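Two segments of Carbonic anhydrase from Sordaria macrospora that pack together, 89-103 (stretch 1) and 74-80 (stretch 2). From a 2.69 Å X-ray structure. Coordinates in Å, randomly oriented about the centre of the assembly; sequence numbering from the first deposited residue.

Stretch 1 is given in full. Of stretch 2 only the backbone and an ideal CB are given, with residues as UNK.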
# COMPACT_ATOMS: atom_id res chain seq x y z
N ILE A 89 -2.80 -1.31 3.72
CA ILE A 89 -4.20 -1.64 3.51
C ILE A 89 -4.43 -3.16 3.58
O ILE A 89 -5.50 -3.61 4.00
CB ILE A 89 -4.69 -1.08 2.15
CG1 ILE A 89 -6.20 -1.28 2.00
CG2 ILE A 89 -3.94 -1.71 0.99
CD1 ILE A 89 -6.81 -0.43 0.92
N ASN A 90 -3.40 -3.92 3.21
CA ASN A 90 -3.44 -5.38 3.25
C ASN A 90 -3.73 -5.90 4.67
O ASN A 90 -4.66 -6.69 4.87
CB ASN A 90 -2.11 -5.95 2.74
CG ASN A 90 -2.16 -7.45 2.51
OD1 ASN A 90 -2.79 -8.19 3.27
ND2 ASN A 90 -1.46 -7.91 1.48
N THR A 91 -2.95 -5.44 5.64
CA THR A 91 -3.08 -5.87 7.02
C THR A 91 -4.38 -5.33 7.62
O THR A 91 -5.10 -6.04 8.33
CB THR A 91 -1.87 -5.40 7.89
OG1 THR A 91 -0.64 -5.83 7.28
CG2 THR A 91 -1.95 -5.98 9.28
N THR A 92 -4.68 -4.08 7.29
CA THR A 92 -5.84 -3.39 7.84
C THR A 92 -7.14 -4.05 7.39
O THR A 92 -8.14 -4.03 8.11
CB THR A 92 -5.87 -1.91 7.40
OG1 THR A 92 -4.62 -1.29 7.77
CG2 THR A 92 -7.03 -1.16 8.06
N ALA A 93 -7.12 -4.66 6.20
CA ALA A 93 -8.28 -5.39 5.72
C ALA A 93 -8.53 -6.64 6.57
O ALA A 93 -9.67 -6.93 6.94
CB ALA A 93 -8.10 -5.77 4.26
N VAL A 94 -7.46 -7.36 6.90
CA VAL A 94 -7.58 -8.58 7.70
C VAL A 94 -8.06 -8.23 9.09
O VAL A 94 -8.95 -8.89 9.64
CB VAL A 94 -6.24 -9.36 7.80
CG1 VAL A 94 -6.41 -10.56 8.70
CG2 VAL A 94 -5.75 -9.78 6.42
N ILE A 95 -7.49 -7.17 9.66
CA ILE A 95 -7.91 -6.70 10.97
C ILE A 95 -9.37 -6.27 10.98
O ILE A 95 -10.12 -6.64 11.89
CB ILE A 95 -7.04 -5.54 11.46
CG1 ILE A 95 -5.59 -5.98 11.62
CG2 ILE A 95 -7.58 -4.98 12.77
CD1 ILE A 95 -4.65 -4.84 11.94
N GLU A 96 -9.78 -5.50 9.97
CA GLU A 96 -11.16 -5.05 9.92
C GLU A 96 -12.13 -6.21 9.80
O GLU A 96 -13.15 -6.23 10.49
CB GLU A 96 -11.40 -4.10 8.74
CG GLU A 96 -11.56 -2.65 9.15
CD GLU A 96 -11.57 -1.71 7.95
OE1 GLU A 96 -11.00 -0.60 8.05
OE2 GLU A 96 -12.18 -2.07 6.92
N TYR A 97 -11.81 -7.18 8.95
CA TYR A 97 -12.70 -8.31 8.75
C TYR A 97 -12.77 -9.18 10.01
O TYR A 97 -13.84 -9.66 10.39
CB TYR A 97 -12.26 -9.16 7.56
CG TYR A 97 -13.35 -10.07 7.04
CD1 TYR A 97 -14.26 -9.61 6.11
CD2 TYR A 97 -13.48 -11.38 7.50
CE1 TYR A 97 -15.27 -10.42 5.63
CE2 TYR A 97 -14.49 -12.20 7.03
CZ TYR A 97 -15.38 -11.72 6.09
OH TYR A 97 -16.40 -12.52 5.60
N ALA A 98 -11.62 -9.34 10.66
CA ALA A 98 -11.53 -10.17 11.86
C ALA A 98 -12.27 -9.56 13.04
O ALA A 98 -12.96 -10.26 13.78
CB ALA A 98 -10.08 -10.42 12.22
N VAL A 99 -12.15 -8.25 13.20
CA VAL A 99 -12.67 -7.58 14.39
C VAL A 99 -14.13 -7.16 14.21
O VAL A 99 -14.94 -7.32 15.13
CB VAL A 99 -11.82 -6.34 14.75
CG1 VAL A 99 -12.48 -5.54 15.87
CG2 VAL A 99 -10.41 -6.76 15.16
N ALA A 100 -14.49 -6.65 13.04
CA ALA A 100 -15.83 -6.11 12.84
C ALA A 100 -16.84 -7.12 12.25
O ALA A 100 -18.05 -6.92 12.37
CB ALA A 100 -15.76 -4.87 11.96
N HIS A 101 -16.36 -8.20 11.65
CA HIS A 101 -17.27 -9.13 10.99
C HIS A 101 -17.33 -10.48 11.70
O HIS A 101 -18.41 -11.03 11.92
CB HIS A 101 -16.87 -9.33 9.53
CG HIS A 101 -17.12 -8.13 8.67
ND1 HIS A 101 -16.38 -6.98 8.78
CD2 HIS A 101 -18.05 -7.89 7.72
CE1 HIS A 101 -16.83 -6.08 7.92
NE2 HIS A 101 -17.85 -6.61 7.27
N LEU A 102 -16.16 -11.01 12.05
CA LEU A 102 -16.07 -12.30 12.72
C LEU A 102 -16.15 -12.15 14.25
O LEU A 102 -16.42 -13.12 14.96
CB LEU A 102 -14.78 -13.00 12.32
CG LEU A 102 -14.74 -13.43 10.85
CD1 LEU A 102 -13.44 -14.14 10.53
CD2 LEU A 102 -15.93 -14.32 10.54
N LYS A 103 -15.90 -10.93 14.72
CA LYS A 103 -15.93 -10.60 16.14
C LYS A 103 -14.95 -11.44 16.96
O LYS A 103 -15.32 -11.98 18.00
CB LYS A 103 -17.35 -10.79 16.71
CG LYS A 103 -18.46 -10.19 15.86
CD LYS A 103 -18.37 -8.68 15.77
CE LYS A 103 -19.51 -8.14 14.91
NZ LYS A 103 -19.36 -6.69 14.63
N UNK A 74 -8.44 -20.21 14.14
CA UNK A 74 -7.47 -19.11 14.05
C UNK A 74 -7.50 -18.41 12.68
O UNK A 74 -7.14 -19.00 11.66
CB UNK A 74 -6.06 -19.64 14.32
N UNK A 75 -7.92 -17.15 12.68
CA UNK A 75 -7.94 -16.29 11.50
C UNK A 75 -6.58 -15.60 11.37
O UNK A 75 -6.17 -14.94 12.32
CB UNK A 75 -9.07 -15.26 11.59
N UNK A 76 -5.87 -15.72 10.26
CA UNK A 76 -4.48 -15.26 10.29
C UNK A 76 -4.04 -14.36 9.13
O UNK A 76 -4.45 -14.52 7.98
CB UNK A 76 -3.56 -16.48 10.32
N UNK A 77 -3.19 -13.39 9.47
CA UNK A 77 -2.43 -12.62 8.51
C UNK A 77 -0.94 -12.84 8.78
O UNK A 77 -0.48 -12.79 9.93
CB UNK A 77 -2.80 -11.14 8.58
N UNK A 78 -0.20 -13.08 7.72
CA UNK A 78 1.23 -13.30 7.82
C UNK A 78 1.99 -12.52 6.76
O UNK A 78 1.63 -12.55 5.58
CB UNK A 78 1.54 -14.79 7.70
N UNK A 79 3.02 -11.81 7.20
CA UNK A 79 3.88 -11.11 6.26
C UNK A 79 5.34 -11.19 6.69
O UNK A 79 5.66 -11.86 7.67
CB UNK A 79 3.45 -9.65 6.13
N UNK A 80 6.21 -10.51 5.97
CA UNK A 80 7.62 -10.50 6.32
C UNK A 80 7.85 -9.82 7.67
O UNK A 80 7.53 -8.64 7.84
CB UNK A 80 8.43 -9.80 5.23

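Stretch 2 is an extended strand that runs antiparallel to helix 89-100, at 172° between their directions, with a closest axis approach of 8.9 Å. Side chains of a strand alternate, so only every second position can point at the helix.

Position 74 has nothing of stretch 1 within 5.5 Å of its ideal CB. Its extended backbone favours beta-branched residues without demanding one. The deposited residue is Val74, and it makes no contact with stretch 1.

Position 75 points toward stretch 1. Its ideal CB lies 4.6 Å from Leu102 CD1 and 5.0 Å from Ala98 CB. The CA of position 75 is 7.1 Å from Ala98 CA. The small alanine leaves room beside the helix, and Val94, Tyr97 and Leu102 line the space with carbon. No charge is offered here. A large apolar side chain would suit: leucine, methionine or phenylalanine. The residue is Phe75, with chi1 in t. Leu102 CD1 sits over one face of its ring, 3.8 Å from the centroid of the Phe75 ring and 18° off the normal, a CH-pi contact. Ala98 CB approaches Phe75 CD2 at 3.6 Å. Further out, Val94 CG1 is 3.8 Å from Phe75 CE2, and Tyr97 CD2 is 3.8 Å from Phe75 CZ. The ring touches four residues of stretch 1, and of the residues in stretch 2 Phe75 has the most surface covered by it.

Position 76 points away, with no atom of stretch 1 near its ideal CB. Stretch 1 sets little limit on the choice. The backbone, at -132/144, is extended and would accept valine, isoleucine or threonine among others. It is Val76.

Position 77 points toward the helix again. Its ideal CB is 3.7 Å from Val94 CG1 and 5.3 Å from Thr91 CG2. Close to the backbone the surroundings are apolar, but Thr91 OG1 and Asn90 OD1 lie beyond, toward the N-terminal end of the helix. A side chain with a carbon base and a polar end would fit, such as histidine or glutamine; a long apolar one could also fill the space. The residue is His77. With chi1 in t, the ring reaches Thr91, whose CA lies over one face, 4.1 Å from the centroid of the His77 ring, in a CH-pi contact. His77 NE2 is 3.0 Å from Thr91 OG1, and His77 CE1 is 3.4 Å from Asn90 OD1. His77 ND1 is hydrogen-bonded elsewhere in the structure.

Position 78 has nothing of stretch 1 within 5.5 Å of its ideal CB, so stretch 1 does not limit the choice. It is Arg78, out of reach of the helix.

Position 79 points toward stretch 1, but near its N-terminal end, and nothing lies within 5.5 Å of the ideal CB. Only a side chain of some length could reach Thr91, and a polar one would suit its hydroxyl. Asn79 makes a slight contact, with Asn79 ND2 3.9 Å from Thr91 OG1.

Position 80 is beyond reach of stretch 1, so any side chain its backbone allows would do. It is Ile80.

Stretch 2 74-80: VFVHRNI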
# COMPACT_ATOMS: atom_id res chain seq x y z
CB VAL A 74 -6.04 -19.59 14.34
CG1 VAL A 74 -5.08 -18.43 14.21
CG2 VAL A 74 -5.95 -20.19 15.73
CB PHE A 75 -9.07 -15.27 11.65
CG PHE A 75 -9.49 -14.60 10.37
CD1 PHE A 75 -10.19 -15.31 9.40
CD2 PHE A 75 -9.23 -13.26 10.16
CE1 PHE A 75 -10.60 -14.69 8.22
CE2 PHE A 75 -9.63 -12.63 8.99
CZ PHE A 75 -10.32 -13.34 8.02
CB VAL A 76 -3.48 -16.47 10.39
CG1 VAL A 76 -4.22 -17.79 10.41
CG2 VAL A 76 -2.44 -16.47 9.27
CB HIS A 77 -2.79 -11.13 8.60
CG HIS A 77 -1.92 -10.25 7.76
ND1 HIS A 77 -1.91 -10.30 6.38
CD2 HIS A 77 -1.04 -9.27 8.10
CE1 HIS A 77 -1.06 -9.41 5.91
NE2 HIS A 77 -0.52 -8.77 6.93
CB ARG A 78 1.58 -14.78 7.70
CG ARG A 78 1.28 -15.62 8.93
CD ARG A 78 2.39 -16.63 9.11
NE ARG A 78 1.98 -18.01 8.87
CZ ARG A 78 2.83 -19.01 8.66
NH1 ARG A 78 4.14 -18.79 8.63
NH2 ARG A 78 2.36 -20.24 8.47
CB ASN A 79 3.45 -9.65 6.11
CG ASN A 79 3.47 -8.90 7.42
OD1 ASN A 79 4.51 -8.76 8.08
ND2 ASN A 79 2.31 -8.36 7.80
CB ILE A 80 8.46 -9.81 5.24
CG1 ILE A 80 8.38 -10.60 3.94
CG2 ILE A 80 9.92 -9.69 5.69
CD1 ILE A 80 8.81 -12.06 4.08
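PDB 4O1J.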